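Local atomic coordinates of putative polyketide synthase (Brevibacillus brevis, PDB entry 5HU7), a protein that probably dehydrates beta-hydroxyacyl intermediates carried on an acyl carrier protein during polyketide assembly by a trans-acyltransferase synthase. Residues 37-42 / 48-53; 56-61 / 111-116; 193-198 / 213-218; 205-210 / 287-292. All coordinates share one frame; numbering follows the deposited sequence.

The two halves of the chain form the double hotdog expected of a polyketide synthase dehydratase. Contacts 1 and 2 belong to the first half, with helix 52-65 in common and centres about 14 Å apart. Contacts 3 and 4 belong to the second, where Pro196 O accepts a hydrogen bond from His209 NE2 at 2.7 Å. Contacts 2 and 4 join the halves: Glu57 OE1 accepts a probable hydrogen bond from Phe208 N at 3.0 Å; contacts 2 and 3, about 22 Å between centres, do not touch. Contacts 1 and 3 flank the probable active site: His42 NE2 and Glu214 OE1, 7.0 Å apart, probably take the family's catalytic histidine and aspartate positions.

Contact 1: residues 37-42 / 48-53; sequences LFMADH and RFFPLI
Met39 lays its sulfur and terminal methyl against CD1 and CE1 of the Phe50 ring, a Met-aromatic contact with SD 3.6 Å from CE1. The two segments meet at the HxxxGxxxxP signature of the dehydratases, here His42 through Gly46 to Pro51; by family resemblance His42 is probably the catalytic histidine. Bends at chi2 (-61°) and chi3 (-95°) fold the Met39 chain back, and SD approaches the ring obliquely, 4.7 Å from its centroid. Val90 of strand 89-90 touches both side chains. Arg48 runs extended from CG to NE and gives NH2 to Met39 O at 3.0 Å. The bond is nearly straight (166°) and lies near the guanidinium plane, although it reaches the carbonyl from above the carbonyl plane. Weak hydrogen bonds from NH2 to Gly34 O and from NH1 to Gly46 O add to its hold. Asp41 OD2 stands well out of the guanidinium plane, 4.0 Å from Arg48 NE, a long ion pair in which no N-H is aimed at the oxygen. Next to the Met39-Phe50 pair, Pro51 turns its ring toward the preceding turn, with CG resting 3.4 Å from Phe38 O.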
# COMPACT_ATOMS: atom_id res chain seq x y z
N LEU A 37 9.86 -10.87 13.37
CA LEU A 37 9.03 -11.43 14.45
C LEU A 37 8.69 -12.93 14.36
O LEU A 37 8.97 -13.69 15.30
CB LEU A 37 7.72 -10.61 14.52
CG LEU A 37 6.78 -10.87 15.68
CD1 LEU A 37 7.52 -10.76 17.04
CD2 LEU A 37 5.63 -9.90 15.64
N PHE A 38 8.08 -13.35 13.26
CA PHE A 38 7.69 -14.76 13.09
C PHE A 38 8.90 -15.61 12.72
O PHE A 38 8.94 -16.79 13.04
CB PHE A 38 6.58 -14.90 12.04
CG PHE A 38 5.26 -14.37 12.53
CD1 PHE A 38 5.04 -13.00 12.67
CD2 PHE A 38 4.24 -15.24 12.91
CE1 PHE A 38 3.84 -12.52 13.16
CE2 PHE A 38 3.03 -14.75 13.41
CZ PHE A 38 2.84 -13.39 13.52
N MET A 39 9.91 -14.98 12.15
CA MET A 39 11.16 -15.63 11.74
C MET A 39 12.03 -15.91 12.96
O MET A 39 12.93 -16.74 12.86
CB MET A 39 11.98 -14.72 10.79
CG MET A 39 11.18 -13.91 9.81
SD MET A 39 10.23 -14.94 8.71
CE MET A 39 11.28 -14.97 7.47
N ALA A 40 11.82 -15.12 14.06
CA ALA A 40 12.55 -15.16 15.35
C ALA A 40 12.99 -16.55 15.76
O ALA A 40 12.15 -17.41 16.07
CB ALA A 40 11.70 -14.54 16.45
N ASP A 41 14.32 -16.77 15.74
CA ASP A 41 14.92 -18.06 16.05
C ASP A 41 16.12 -17.94 16.98
O ASP A 41 16.78 -16.90 17.05
CB ASP A 41 15.35 -18.71 14.73
CG ASP A 41 15.56 -20.20 14.84
OD1 ASP A 41 16.60 -20.61 15.37
OD2 ASP A 41 14.72 -20.95 14.29
N HIS A 42 16.39 -19.04 17.70
CA HIS A 42 17.52 -19.18 18.63
C HIS A 42 18.90 -18.80 18.01
O HIS A 42 19.32 -19.36 17.00
CB HIS A 42 17.59 -20.62 19.23
CG HIS A 42 17.35 -21.74 18.26
ND1 HIS A 42 18.34 -22.18 17.39
CD2 HIS A 42 16.22 -22.47 18.04
CE1 HIS A 42 17.79 -23.16 16.69
NE2 HIS A 42 16.51 -23.36 17.04
N ARG A 48 16.29 -21.86 6.28
CA ARG A 48 15.22 -22.60 6.91
C ARG A 48 13.87 -22.32 6.26
O ARG A 48 13.70 -21.35 5.56
CB ARG A 48 15.15 -22.31 8.42
CG ARG A 48 14.87 -20.87 8.76
CD ARG A 48 15.02 -20.67 10.23
NE ARG A 48 14.72 -19.32 10.67
CZ ARG A 48 15.48 -18.26 10.44
NH1 ARG A 48 16.60 -18.37 9.73
NH2 ARG A 48 15.13 -17.07 10.91
N PHE A 49 12.92 -23.16 6.56
CA PHE A 49 11.56 -23.08 6.04
C PHE A 49 10.83 -21.93 6.70
O PHE A 49 10.97 -21.73 7.90
CB PHE A 49 10.78 -24.38 6.35
CG PHE A 49 11.31 -25.62 5.66
CD1 PHE A 49 11.52 -25.63 4.29
CD2 PHE A 49 11.59 -26.77 6.39
CE1 PHE A 49 12.03 -26.78 3.65
CE2 PHE A 49 12.10 -27.90 5.75
CZ PHE A 49 12.34 -27.89 4.39
N PHE A 50 10.03 -21.18 5.91
CA PHE A 50 9.18 -20.12 6.45
C PHE A 50 8.22 -20.77 7.46
O PHE A 50 7.69 -21.83 7.15
CB PHE A 50 8.37 -19.45 5.33
CG PHE A 50 7.68 -18.16 5.71
CD1 PHE A 50 8.42 -17.00 5.92
CD2 PHE A 50 6.30 -18.06 5.67
CE1 PHE A 50 7.79 -15.80 6.21
CE2 PHE A 50 5.67 -16.83 5.89
CZ PHE A 50 6.41 -15.72 6.17
N PRO A 51 8.00 -20.20 8.66
CA PRO A 51 7.08 -20.86 9.61
C PRO A 51 5.68 -21.11 9.06
O PRO A 51 5.13 -20.27 8.37
CB PRO A 51 7.06 -19.91 10.80
CG PRO A 51 8.22 -19.06 10.67
CD PRO A 51 8.58 -18.97 9.23
N LEU A 52 5.11 -22.28 9.36
CA LEU A 52 3.77 -22.71 8.91
C LEU A 52 2.66 -21.66 9.20
O LEU A 52 2.02 -21.17 8.26
CB LEU A 52 3.43 -24.10 9.52
CG LEU A 52 4.29 -25.30 9.08
CD1 LEU A 52 3.98 -26.63 9.84
CD2 LEU A 52 4.28 -25.49 7.60
N ILE A 53 2.46 -21.29 10.47
CA ILE A 53 1.49 -20.24 10.86
C ILE A 53 1.73 -18.88 10.21
O ILE A 53 0.79 -18.10 10.06
CB ILE A 53 1.38 -20.08 12.40
CG1 ILE A 53 2.81 -19.84 13.02
CG2 ILE A 53 0.64 -21.30 12.98
CD1 ILE A 53 2.83 -19.37 14.39

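Contact 2: residues 56-61 / 111-116; sequences LEMARA and YKIYSE
This is a buried helix-on-sheet contact in the first hotdog unit, where helix 52-65 is the sausage and strand 108-115 part of the curved bun around it. The axes of the short helix and strand segments pass 9.4 Å apart at an angle of 123°, and the middle of the contact is Ala59, whose small side chain lets the strand's aromatic residue come close. Its CB sits over one face of the Tyr111 ring, 3.5 Å from the centroid and only 15° off the ring normal, a CH-pi contact displaced toward the CE1-CZ rim. The ring is carried under the helix by a chi1 of 77°, which holds CG between the backbone N and the carbonyl carbon. Two residues on, on the same side of the strand, Ile113 points its CD1 at the flank of the same methyl, 4.3 Å from Ala59 CB. Its other branch, CG2, meets the sulfur of Met58 at 4.2 Å. Met79 and Val82 of strand 76-84 also touch Tyr111. Arg60 points away from the strand and pairs along the helix with Glu57, NH2 to OE2 at 2.8 Å, met on the syn side of the carboxylate; His13 binds that same oxygen. Between these two segments the contact is wholly apolar, held by hydrophobic burial and van der Waals packing, while the Tyr111 hydroxyl is buried with no hydrogen-bonding partner in the model, probably at some energetic cost.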
# COMPACT_ATOMS: atom_id res chain seq x y z
N LEU A 56 -0.47 -18.45 7.21
CA LEU A 56 -1.88 -18.20 7.51
C LEU A 56 -2.11 -16.79 7.98
O LEU A 56 -3.07 -16.15 7.58
CB LEU A 56 -2.36 -19.17 8.57
CG LEU A 56 -2.22 -20.68 8.24
CD1 LEU A 56 -2.60 -21.50 9.46
CD2 LEU A 56 -3.06 -21.05 7.07
N GLU A 57 -1.23 -16.33 8.85
CA GLU A 57 -1.24 -14.96 9.40
C GLU A 57 -1.03 -13.90 8.28
O GLU A 57 -1.75 -12.91 8.26
CB GLU A 57 -0.15 -14.84 10.48
CG GLU A 57 -0.10 -13.53 11.22
CD GLU A 57 -1.41 -13.06 11.82
OE1 GLU A 57 -2.16 -13.92 12.32
OE2 GLU A 57 -1.70 -11.85 11.76
N MET A 58 -0.09 -14.15 7.35
CA MET A 58 0.18 -13.26 6.21
C MET A 58 -1.05 -13.18 5.28
O MET A 58 -1.47 -12.10 4.91
CB MET A 58 1.41 -13.72 5.42
CG MET A 58 1.97 -12.65 4.52
SD MET A 58 3.24 -13.18 3.34
CE MET A 58 4.43 -13.67 4.34
N ALA A 59 -1.62 -14.32 4.92
CA ALA A 59 -2.81 -14.41 4.07
C ALA A 59 -4.01 -13.72 4.70
O ALA A 59 -4.76 -13.02 4.00
CB ALA A 59 -3.14 -15.87 3.84
N ARG A 60 -4.19 -13.88 6.01
CA ARG A 60 -5.28 -13.26 6.75
C ARG A 60 -5.12 -11.75 6.79
O ARG A 60 -6.10 -11.03 6.66
CB ARG A 60 -5.28 -13.82 8.18
CG ARG A 60 -6.42 -13.33 9.05
CD ARG A 60 -6.02 -13.39 10.49
NE ARG A 60 -4.93 -12.45 10.81
CZ ARG A 60 -5.08 -11.15 11.04
NH1 ARG A 60 -6.28 -10.58 10.99
NH2 ARG A 60 -4.02 -10.40 11.34
N ALA A 61 -3.91 -11.29 7.05
CA ALA A 61 -3.60 -9.86 7.10
C ALA A 61 -3.90 -9.19 5.73
O ALA A 61 -4.54 -8.16 5.71
CB ALA A 61 -2.15 -9.67 7.49
N TYR A 111 -6.26 -16.42 -2.66
CA TYR A 111 -4.99 -15.77 -2.38
C TYR A 111 -3.84 -16.64 -2.79
O TYR A 111 -3.97 -17.86 -2.86
CB TYR A 111 -4.85 -15.33 -0.91
CG TYR A 111 -4.53 -16.44 0.05
CD1 TYR A 111 -3.23 -16.86 0.26
CD2 TYR A 111 -5.54 -17.08 0.76
CE1 TYR A 111 -2.95 -17.97 1.05
CE2 TYR A 111 -5.27 -18.18 1.58
CZ TYR A 111 -3.97 -18.59 1.76
OH TYR A 111 -3.73 -19.66 2.58
N LYS A 112 -2.69 -16.02 -3.05
CA LYS A 112 -1.45 -16.72 -3.36
C LYS A 112 -0.32 -16.01 -2.72
O LYS A 112 -0.18 -14.81 -2.90
CB LYS A 112 -1.15 -16.78 -4.84
CG LYS A 112 -2.11 -17.60 -5.65
CD LYS A 112 -1.45 -18.09 -6.96
CE LYS A 112 -2.08 -17.57 -8.21
NZ LYS A 112 -3.30 -18.31 -8.56
N ILE A 113 0.57 -16.76 -2.08
CA ILE A 113 1.79 -16.23 -1.49
C ILE A 113 2.85 -16.71 -2.45
O ILE A 113 2.92 -17.90 -2.73
CB ILE A 113 2.01 -16.68 -0.04
CG1 ILE A 113 0.93 -16.08 0.87
CG2 ILE A 113 3.40 -16.27 0.45
CD1 ILE A 113 0.82 -16.70 2.34
N TYR A 114 3.64 -15.81 -2.98
CA TYR A 114 4.63 -16.19 -3.99
C TYR A 114 5.83 -15.28 -3.97
O TYR A 114 5.77 -14.19 -3.43
CB TYR A 114 3.94 -16.19 -5.39
CG TYR A 114 3.55 -14.82 -5.88
CD1 TYR A 114 2.28 -14.31 -5.64
CD2 TYR A 114 4.42 -14.07 -6.66
CE1 TYR A 114 1.92 -13.04 -6.10
CE2 TYR A 114 4.05 -12.81 -7.15
CZ TYR A 114 2.80 -12.30 -6.87
OH TYR A 114 2.48 -11.05 -7.34
N SER A 115 6.91 -15.73 -4.57
CA SER A 115 8.17 -14.97 -4.64
C SER A 115 8.91 -15.24 -5.94
O SER A 115 8.53 -16.13 -6.69
CB SER A 115 9.06 -15.29 -3.45
OG SER A 115 9.66 -16.57 -3.56
N GLU A 116 9.96 -14.44 -6.19
CA GLU A 116 10.87 -14.57 -7.34
C GLU A 116 10.15 -14.37 -8.67
O GLU A 116 10.67 -13.71 -9.56
CB GLU A 116 11.60 -15.93 -7.29
CG GLU A 116 12.81 -16.00 -8.20
CD GLU A 116 13.66 -17.25 -8.04
OE1 GLU A 116 13.97 -17.58 -6.88
OE2 GLU A 116 14.07 -17.85 -9.06

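Contact 3: residues 193-198 / 213-218; sequences LSLPSI and LESLLP
The chain at 193-198 leaves the end of strand 188-193 without regular structure and passes beside the helix at 213-218, the CA atoms of Leu193 and Ser215 coming within 7.8 Å; the helix itself kinks at Pro218, whose N has no proton to give to the preceding turn. The contact is small, with 107 Å² buried in all, and Ser215 receives both leucines. Leu193 projects toward the helix and sets its CD2 methyl 3.8 Å from Ser215 CB, carbon against carbon. From the loop, Leu195 brings its own CD2 to the hydroxyl, 4.0 Å from Ser215 OG, a van der Waals approach with no bond. With OG beside the backbone N (chi1 -55°), the hydroxyl lies on the Leu195 side while CB meets Leu193. On the adjoining side of the helix, Leu216 rests on Ala259 and Ile261 of strand 258-263, while Leu193 also meets Val256. Helix 212-227 packs on strand 258-263 and is flanked by the loop after strand 188-193, consistent with the central helix of the second hotdog unit; Glu214, one residue before Ser215, probably occupies the place where dehydratases of this family usually carry a catalytic aspartate.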
# COMPACT_ATOMS: atom_id res chain seq x y z
N LEU A 193 -1.30 -23.49 27.51
CA LEU A 193 -0.25 -22.68 26.92
C LEU A 193 0.14 -21.50 27.76
O LEU A 193 -0.70 -20.86 28.38
CB LEU A 193 -0.70 -22.16 25.55
CG LEU A 193 -0.99 -23.22 24.51
CD1 LEU A 193 -1.75 -22.62 23.38
CD2 LEU A 193 0.28 -23.90 24.04
N SER A 194 1.40 -21.10 27.62
CA SER A 194 1.94 -19.90 28.24
C SER A 194 2.87 -19.35 27.18
O SER A 194 4.09 -19.48 27.26
CB SER A 194 2.60 -20.20 29.58
OG SER A 194 3.57 -19.24 29.92
N LEU A 195 2.25 -18.80 26.13
CA LEU A 195 2.97 -18.28 24.98
C LEU A 195 3.86 -17.11 25.39
O LEU A 195 3.49 -16.34 26.28
CB LEU A 195 1.98 -17.85 23.88
CG LEU A 195 1.19 -18.98 23.22
CD1 LEU A 195 0.10 -18.44 22.32
CD2 LEU A 195 2.09 -19.93 22.47
N PRO A 196 5.06 -16.97 24.79
CA PRO A 196 5.95 -15.87 25.19
C PRO A 196 5.33 -14.49 25.04
O PRO A 196 4.42 -14.29 24.25
CB PRO A 196 7.17 -16.04 24.28
CG PRO A 196 7.12 -17.43 23.81
CD PRO A 196 5.68 -17.81 23.74
N SER A 197 5.82 -13.54 25.84
CA SER A 197 5.34 -12.16 25.85
C SER A 197 5.63 -11.46 24.52
O SER A 197 6.74 -11.54 24.00
CB SER A 197 5.98 -11.38 27.00
OG SER A 197 7.40 -11.42 26.93
N ILE A 198 4.60 -10.82 23.96
CA ILE A 198 4.67 -10.05 22.72
C ILE A 198 4.09 -8.68 23.07
O ILE A 198 3.10 -8.60 23.81
CB ILE A 198 3.88 -10.79 21.59
CG1 ILE A 198 4.53 -12.15 21.25
CG2 ILE A 198 3.73 -9.95 20.32
CD1 ILE A 198 5.94 -12.16 20.67
N LEU A 213 3.41 -22.49 16.89
CA LEU A 213 3.82 -23.72 16.21
C LEU A 213 4.92 -24.46 16.99
O LEU A 213 4.96 -25.69 17.00
CB LEU A 213 4.33 -23.36 14.79
CG LEU A 213 4.81 -24.51 13.88
CD1 LEU A 213 3.66 -25.43 13.50
CD2 LEU A 213 5.55 -23.92 12.64
N GLU A 214 5.76 -23.71 17.70
CA GLU A 214 6.84 -24.32 18.50
C GLU A 214 6.26 -25.09 19.72
O GLU A 214 6.98 -25.90 20.32
CB GLU A 214 7.89 -23.28 18.98
CG GLU A 214 8.29 -22.19 17.97
CD GLU A 214 8.55 -22.62 16.54
OE1 GLU A 214 9.54 -23.36 16.31
OE2 GLU A 214 7.81 -22.16 15.64
N SER A 215 4.98 -24.81 20.10
CA SER A 215 4.27 -25.43 21.21
C SER A 215 3.35 -26.56 20.76
O SER A 215 3.22 -27.55 21.46
CB SER A 215 3.42 -24.39 21.92
OG SER A 215 4.21 -23.28 22.32
N LEU A 216 2.67 -26.36 19.64
CA LEU A 216 1.73 -27.32 19.09
C LEU A 216 2.40 -28.53 18.50
O LEU A 216 1.96 -29.65 18.74
CB LEU A 216 0.85 -26.63 18.03
CG LEU A 216 -0.18 -25.62 18.56
CD1 LEU A 216 -0.95 -24.99 17.41
CD2 LEU A 216 -1.15 -26.27 19.50
N LEU A 217 3.45 -28.33 17.73
CA LEU A 217 4.18 -29.44 17.09
C LEU A 217 4.59 -30.55 18.09
O LEU A 217 4.13 -31.67 17.90
CB LEU A 217 5.38 -28.90 16.29
CG LEU A 217 6.26 -29.95 15.60
CD1 LEU A 217 5.42 -30.93 14.74
CD2 LEU A 217 7.31 -29.25 14.75
N PRO A 218 5.32 -30.29 19.20
CA PRO A 218 5.60 -31.39 20.16
C PRO A 218 4.33 -32.04 20.73
O PRO A 218 4.31 -33.24 21.00
CB PRO A 218 6.44 -30.72 21.26
CG PRO A 218 6.31 -29.26 21.06
CD PRO A 218 5.97 -29.03 19.61

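Contact 4: residues 205-210 / 287-292; sequences QLVFHP and IGIRMR
Past a corner at Gly288, which together with Ile289 faces Leu280 in a classic beta bulge, Ile289 meets both Val207 and Phe208. The isoleucine points its side chain at the 205-210 loop and uses both branches. CD1 reaches CG1 of Val207 at 3.8 Å, the two side chains crossing at a slant; on the valine this methyl is the one opposite the backbone N (chi1 165°). The CG2 branch lies obliquely to the Phe208 ring, 4.3 Å from CE1. Leu247, on the neighbouring strand 241-249, packs on both Ile289 and Phe208. In the double hotdog fold of the dehydratases the two central helices are wrapped by the curved sheets, and here the loop sits between strand 287-298 and the helix of the first unit: Phe208 touches Leu56 and Val207 touches Arg60. Next along the strand comes Arg290, which forms a salt bridge with Glu279, and after it Met291 faces the loop again, its SD 4.9 Å from Phe208 CE1, at the margin of the contact.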
# COMPACT_ATOMS: atom_id res chain seq x y z
N GLN A 205 -1.76 -6.30 16.02
CA GLN A 205 -1.89 -6.61 14.58
C GLN A 205 -2.02 -8.12 14.29
O GLN A 205 -2.59 -8.50 13.27
CB GLN A 205 -0.70 -6.02 13.79
CG GLN A 205 -0.74 -4.49 13.70
CD GLN A 205 0.57 -3.90 13.26
OE1 GLN A 205 1.63 -4.20 13.82
NE2 GLN A 205 0.54 -2.97 12.32
N LEU A 206 -1.60 -8.96 15.24
CA LEU A 206 -1.63 -10.41 15.10
C LEU A 206 -2.89 -11.12 15.59
O LEU A 206 -3.63 -10.60 16.41
CB LEU A 206 -0.42 -10.98 15.83
CG LEU A 206 0.95 -10.40 15.41
CD1 LEU A 206 2.11 -11.16 16.07
CD2 LEU A 206 1.07 -10.35 13.89
N VAL A 207 -3.16 -12.27 15.00
CA VAL A 207 -4.18 -13.21 15.42
C VAL A 207 -3.41 -14.46 15.93
O VAL A 207 -3.60 -14.88 17.08
CB VAL A 207 -5.20 -13.53 14.29
CG1 VAL A 207 -6.03 -14.77 14.60
CG2 VAL A 207 -6.11 -12.33 14.06
N PHE A 208 -2.50 -14.99 15.07
CA PHE A 208 -1.63 -16.12 15.38
C PHE A 208 -0.37 -15.61 16.01
O PHE A 208 0.32 -14.76 15.43
CB PHE A 208 -1.23 -16.88 14.13
CG PHE A 208 -2.35 -17.59 13.42
CD1 PHE A 208 -2.77 -18.85 13.85
CD2 PHE A 208 -2.94 -17.05 12.30
CE1 PHE A 208 -3.78 -19.51 13.18
CE2 PHE A 208 -3.98 -17.70 11.65
CZ PHE A 208 -4.39 -18.92 12.09
N HIS A 209 -0.02 -16.17 17.18
CA HIS A 209 1.15 -15.80 17.93
C HIS A 209 2.37 -16.37 17.18
O HIS A 209 2.29 -17.48 16.65
CB HIS A 209 1.06 -16.40 19.33
CG HIS A 209 2.07 -15.89 20.29
ND1 HIS A 209 3.36 -16.40 20.32
CD2 HIS A 209 1.97 -14.92 21.23
CE1 HIS A 209 4.00 -15.69 21.24
NE2 HIS A 209 3.18 -14.87 21.88
N PRO A 210 3.53 -15.66 17.14
CA PRO A 210 4.69 -16.19 16.41
C PRO A 210 5.31 -17.47 16.97
O PRO A 210 6.10 -18.10 16.27
CB PRO A 210 5.68 -15.02 16.43
CG PRO A 210 5.29 -14.23 17.59
CD PRO A 210 3.82 -14.31 17.66
N ILE A 287 -13.79 -20.50 22.11
CA ILE A 287 -12.87 -20.76 20.99
C ILE A 287 -12.73 -19.50 20.12
O ILE A 287 -13.73 -18.88 19.74
CB ILE A 287 -13.36 -21.98 20.16
CG1 ILE A 287 -13.28 -23.24 21.02
CG2 ILE A 287 -12.54 -22.14 18.88
CD1 ILE A 287 -14.07 -24.35 20.57
N GLY A 288 -11.48 -19.14 19.85
CA GLY A 288 -11.14 -18.02 18.99
C GLY A 288 -10.73 -18.46 17.60
O GLY A 288 -10.88 -17.70 16.66
N ILE A 289 -10.12 -19.68 17.48
CA ILE A 289 -9.64 -20.23 16.22
C ILE A 289 -9.87 -21.75 16.18
O ILE A 289 -9.48 -22.47 17.09
CB ILE A 289 -8.13 -19.94 15.99
CG1 ILE A 289 -7.78 -18.43 16.07
CG2 ILE A 289 -7.68 -20.53 14.63
CD1 ILE A 289 -6.35 -18.15 16.37
N ARG A 290 -10.42 -22.23 15.08
CA ARG A 290 -10.65 -23.65 14.85
C ARG A 290 -9.97 -24.02 13.52
O ARG A 290 -10.19 -23.35 12.53
CB ARG A 290 -12.13 -23.94 14.82
CG ARG A 290 -12.51 -25.27 14.19
CD ARG A 290 -13.98 -25.52 14.28
NE ARG A 290 -14.41 -25.80 15.64
CZ ARG A 290 -15.67 -26.02 16.01
NH1 ARG A 290 -16.66 -25.95 15.12
NH2 ARG A 290 -15.97 -26.28 17.28
N MET A 291 -9.15 -25.09 13.52
CA MET A 291 -8.45 -25.59 12.36
C MET A 291 -8.96 -27.00 12.17
O MET A 291 -8.90 -27.79 13.11
CB MET A 291 -6.94 -25.63 12.59
CG MET A 291 -6.34 -24.26 12.81
SD MET A 291 -4.65 -24.32 13.37
CE MET A 291 -3.86 -24.76 11.90
N ARG A 292 -9.54 -27.28 11.03
CA ARG A 292 -10.07 -28.59 10.72
C ARG A 292 -9.35 -29.15 9.51
O ARG A 292 -9.15 -28.44 8.53
CB ARG A 292 -11.60 -28.50 10.48
CG ARG A 292 -12.41 -28.16 11.76
CD ARG A 292 -12.42 -29.34 12.74
NE ARG A 292 -13.26 -29.19 13.94
CZ ARG A 292 -14.60 -29.28 13.97
NH1 ARG A 292 -15.25 -29.14 15.12
NH2 ARG A 292 -15.29 -29.46 12.85